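Local atomic coordinates of putative glycoside hydrolase (Parabacteroides distasonis ATCC 8503, PDB entry 3GYC), a protein that is a putative TIM-barrel glycoside hydrolase of the cellulase-like family that probably cleaves glycosidic bonds in carbohydrates. Residues Val223-Ser226 / Phe227-Leu230; Val120-Val123 / Cys124-Leu127. All coordinates share one frame; numbering follows the deposited sequence.

Contact 1. Residues Val223-Ser226 / Phe227-Leu230; sequences VDCS and FLDL
Cys-225 to Leu-228 form a type I beta turn, closed by a hydrogen bond from Leu-228 N to Cys-225 O at 3.1 Å, with an N-H...O angle of 163°. On the side-chain level, the Phe-227 ring folds back over the start of the turn. Its CG sits between the backbone N and the carbonyl carbon (chi1 54°), which carries the ring to Cys-225, whose CA lies over one face, 4.0 Å from the centroid, in a CH-pi contact. Obliquely to the ring, Asp-224 O comes within 3.3 Å of Phe-227 CE2. This turn belongs to the loop between helix 219-222 and strand 231-232, an alpha-to-beta connection of the TIM barrel, and Leu-189, Met-192 and Lys-193 of helix 186-200 also touch the ring. With an alanine here the CH-pi partner of Cys-225 CA would be lost, and a gap is likely to open against helix 186-200. Overlapping the start of the turn, an Asx turn braces the chain: Asp-224 OD1 accepts from Ser-226 N at 3.0 Å, nearly along the C-O axis. The same oxygen takes the Ser-226 hydroxyl on its syn lone pair, OG to OD1 being 2.7 Å, so the backbone N-H and the hydroxyl of one serine both hold this carboxylate oxygen. Beyond the ring, Leu-228 lays CD1 against Cys-225 CB at 4.0 Å. A water links Ser-226 O to Asp-229 OD1, and the Asp-229 carboxylate also makes salt bridges to Lys-388 and Arg-200.

Contact 2. Residues Val120-Val123 / Cys124-Leu127; sequences VDEV and CLKL
Val-123 O receives the shortest hydrogen bond across the contact, from Lys-126 N at 3.2 Å with an N-H...O angle of 163°. One residue earlier the pattern repeats, with Leu-125 N donating to Glu-122 O at 3.3 Å. Two successive bonds, each to the residue three back, are the signature of a 3-10 turn, and Leu-127 N continues the series to Cys-124 O. Side chains follow this tight winding. Glu-122 and Leu-125, three residues apart, lie alongside one another and point the same way: Leu-125 CD1 packs against Glu-122 CB at 3.7 Å and reaches the carboxylate oxygen OE1 at 3.2 Å. Glu-122 CG is anti to its carbonyl carbon (chi1 -60°) and the chain runs on extended, which brings the carboxylate alongside the leucine methyl while OE2 forms a salt bridge with Lys-74. The aliphatic start of Lys-126 passes close to the carbonyl oxygen that its own N-H binds, CG being 3.3 Å from Val-123 O, and its extended chain carries NZ to a salt bridge with Glu-65. Val-123 turns its side chain from the turn to His-61, Leu-62 and Glu-65 of helix 60-65 and to Trp-71 of strand 71-73, while its N-H is taken by Asp-119 OD1. This part of the loop after strand 109-113 is thus packed against helix 60-65 and strand 71-73. Its chemistry is divided: main-chain bonds set the winding, Val-123 and Cys-124 supply a buried apolar side, and Glu-122 and Lys-126 each spend their charge on an oppositely charged residue beyond the turn, so the two charges are paired with Lys-74 and Glu-65, beside the apolar packing on helix 60-65.

Overall arrangement
Contacts 1 and 2 are separate local turns that do not touch: their centres are 28 Å apart and their nearest atoms about 16 Å. Chain topology places them differently in the eight-stranded parallel barrel. Contact 2 comes first, in the connection from strand 109-113 to helix 130-146, a beta-to-alpha loop; contact 1 lies in an alpha-to-beta connection leading into strand 231-232. In TIM-barrel hydrolases the catalytic site lies at the beta-to-alpha end, so residues 120-127 probably lie towards the active-site end and residues 223-230 towards the other, although no residue of either can be assigned to a site. Contact 1 is centred 18 Å and contact 2 22 Å from the chain centre.

Contact 1. Residues Val223-Ser226 / Phe227-Leu230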
loop_
_atom_site.group_PDB
_atom_site.type_symbol
_atom_site.label_atom_id
_atom_site.label_comp_id
_atom_site.label_asym_id
_atom_site.label_seq_id
_atom_site.Cartn_x
_atom_site.Cartn_y
_atom_site.Cartn_z
ATOM N N VAL A 223 11.598 -2.550 -19.401
ATOM C CA VAL A 223 12.537 -1.533 -18.945
ATOM C C VAL A 223 13.443 -2.094 -17.842
ATOM O O VAL A 223 13.047 -3.018 -17.140
ATOM C CB VAL A 223 11.736 -0.332 -18.400
ATOM C CG1 VAL A 223 12.594 0.563 -17.522
ATOM C CG2 VAL A 223 11.085 0.447 -19.543
ATOM N N ASP A 224 14.649 -1.537 -17.687
ATOM C CA ASP A 224 15.561 -1.978 -16.618
ATOM C C ASP A 224 15.111 -1.364 -15.286
ATOM O O ASP A 224 15.287 -0.174 -15.042
ATOM C CB ASP A 224 17.026 -1.596 -16.875
ATOM C CG ASP A 224 17.989 -2.096 -15.752
ATOM O OD1 ASP A 224 17.535 -2.739 -14.767
ATOM O OD2 ASP A 224 19.220 -1.861 -15.859
ATOM N N CYS A 225 14.515 -2.192 -14.444
ATOM C CA CYS A 225 14.080 -1.769 -13.131
ATOM C C CYS A 225 14.583 -2.790 -12.113
ATOM O O CYS A 225 13.949 -3.045 -11.066
ATOM C CB CYS A 225 12.562 -1.617 -13.106
ATOM S SG CYS A 225 11.661 -3.094 -13.579
ATOM N N SER A 226 15.751 -3.353 -12.443
ATOM C CA SER A 226 16.404 -4.355 -11.633
ATOM C C SER A 226 16.777 -3.804 -10.267
ATOM O O SER A 226 16.951 -4.577 -9.342
ATOM C CB SER A 226 17.656 -4.901 -12.339
ATOM O OG SER A 226 18.628 -3.891 -12.552
ATOM N N PHE A 227 16.904 -2.476 -10.165
ATOM C CA PHE A 227 17.208 -1.772 -8.907
ATOM C C PHE A 227 16.083 -1.838 -7.857
ATOM O O PHE A 227 16.249 -1.327 -6.741
ATOM C CB PHE A 227 17.567 -0.291 -9.188
ATOM C CG PHE A 227 16.529 0.453 -9.999
ATOM C CD1 PHE A 227 15.409 0.978 -9.404
ATOM C CD2 PHE A 227 16.690 0.622 -11.360
ATOM C CE1 PHE A 227 14.428 1.654 -10.155
ATOM C CE2 PHE A 227 15.727 1.295 -12.124
ATOM C CZ PHE A 227 14.592 1.823 -11.509
ATOM N N LEU A 228 14.925 -2.388 -8.229
ATOM C CA LEU A 228 13.828 -2.607 -7.283
ATOM C C LEU A 228 14.032 -3.991 -6.668
ATOM O O LEU A 228 14.289 -4.952 -7.386
ATOM C CB LEU A 228 12.489 -2.564 -7.993
ATOM C CG LEU A 228 12.148 -1.240 -8.680
ATOM C CD1 LEU A 228 10.884 -1.362 -9.525
ATOM C CD2 LEU A 228 12.034 -0.122 -7.664
ATOM N N ASP A 229 13.948 -4.085 -5.349
ATOM C CA ASP A 229 14.157 -5.369 -4.634
ATOM C C ASP A 229 12.885 -6.235 -4.610
ATOM O O ASP A 229 12.940 -7.438 -4.335
ATOM C CB ASP A 229 14.625 -5.101 -3.198
ATOM C CG ASP A 229 16.049 -4.518 -3.119
ATOM O OD1 ASP A 229 16.884 -4.859 -4.016
ATOM O OD2 ASP A 229 16.374 -3.741 -2.145
ATOM N N LEU A 230 11.740 -5.581 -4.806
ATOM C CA LEU A 230 10.426 -6.205 -4.845
ATOM C C LEU A 230 9.457 -5.297 -5.598
ATOM O O LEU A 230 9.759 -4.133 -5.853
ATOM C CB LEU A 230 9.876 -6.456 -3.443
ATOM C CG LEU A 230 9.701 -5.284 -2.497
ATOM C CD1 LEU A 230 8.384 -5.334 -1.695
ATOM C CD2 LEU A 230 10.911 -5.139 -1.551
HETATM O O HOH W 1 17.618 -4.813 -6.476
#

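Contact 2. Residues Val120-Val123 / Cys124-Leu127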
loop_
_atom_site.group_PDB
_atom_site.type_symbol
_atom_site.label_atom_id
_atom_site.label_comp_id
_atom_site.label_asym_id
_atom_site.label_seq_id
_atom_site.Cartn_x
_atom_site.Cartn_y
_atom_site.Cartn_z
ATOM N N VAL A 120 0.419 22.380 6.372
ATOM C CA VAL A 120 0.128 23.731 5.906
ATOM C C VAL A 120 1.358 24.437 5.256
ATOM O O VAL A 120 1.200 25.302 4.417
ATOM C CB VAL A 120 -0.528 24.565 7.013
ATOM C CG1 VAL A 120 -1.901 23.936 7.342
ATOM C CG2 VAL A 120 0.360 24.618 8.259
ATOM N N ASP A 121 2.564 24.040 5.615
ATOM C CA ASP A 121 3.762 24.609 4.999
ATOM C C ASP A 121 4.306 23.760 3.848
ATOM O O ASP A 121 5.362 24.059 3.299
ATOM C CB ASP A 121 4.817 24.790 6.063
ATOM C CG ASP A 121 4.353 25.701 7.162
ATOM O OD1 ASP A 121 3.820 26.783 6.864
ATOM O OD2 ASP A 121 4.541 25.346 8.338
ATOM N N GLU A 122 3.592 22.706 3.499
ATOM C CA GLU A 122 3.917 21.843 2.385
ATOM C C GLU A 122 5.408 21.514 2.327
ATOM O O GLU A 122 6.053 21.712 1.297
ATOM C CB GLU A 122 3.444 22.506 1.079
ATOM C CG GLU A 122 1.941 22.741 1.076
ATOM C CD GLU A 122 1.373 23.103 -0.282
ATOM O OE1 GLU A 122 2.119 23.600 -1.161
ATOM O OE2 GLU A 122 0.137 22.911 -0.456
ATOM N N VAL A 123 5.932 20.955 3.416
ATOM C CA VAL A 123 7.375 20.692 3.482
ATOM C C VAL A 123 7.898 19.642 2.470
ATOM O O VAL A 123 9.072 19.693 2.061
ATOM C CB VAL A 123 7.882 20.413 4.933
ATOM C CG1 VAL A 123 7.563 21.603 5.841
ATOM C CG2 VAL A 123 7.373 19.108 5.481
ATOM N N CYS A 124 7.021 18.779 1.979
ATOM C CA CYS A 124 7.468 17.764 1.029
ATOM C C CYS A 124 7.930 18.318 -0.307
ATOM O O CYS A 124 8.674 17.649 -0.994
ATOM C CB CYS A 124 6.390 16.713 0.766
ATOM S SG CYS A 124 4.949 17.412 -0.041
ATOM N N LEU A 125 7.498 19.528 -0.670
ATOM C CA LEU A 125 7.875 20.129 -1.949
ATOM C C LEU A 125 9.392 20.415 -2.033
ATOM O O LEU A 125 9.933 20.584 -3.117
ATOM C CB LEU A 125 7.056 21.407 -2.217
ATOM C CG LEU A 125 5.532 21.218 -2.273
ATOM C CD1 LEU A 125 4.819 22.546 -2.400
ATOM C CD2 LEU A 125 5.110 20.241 -3.387
ATOM N N LYS A 126 10.074 20.432 -0.889
ATOM C CA LYS A 126 11.517 20.665 -0.835
ATOM C C LYS A 126 12.334 19.468 -1.335
ATOM O O LYS A 126 13.487 19.609 -1.711
ATOM C CB LYS A 126 11.947 20.909 0.599
ATOM C CG LYS A 126 11.258 22.033 1.275
ATOM C CD LYS A 126 11.926 22.282 2.581
ATOM C CE LYS A 126 11.122 23.197 3.439
ATOM N NZ LYS A 126 11.940 23.522 4.620
ATOM N N LEU A 127 11.728 18.293 -1.335
ATOM C CA LEU A 127 12.405 17.061 -1.729
ATOM C C LEU A 127 12.423 16.949 -3.254
ATOM O O LEU A 127 11.896 15.991 -3.828
ATOM C CB LEU A 127 11.669 15.879 -1.112
ATOM C CG LEU A 127 11.523 15.915 0.410
ATOM C CD1 LEU A 127 10.690 14.743 0.876
ATOM C CD2 LEU A 127 12.925 15.929 1.051
#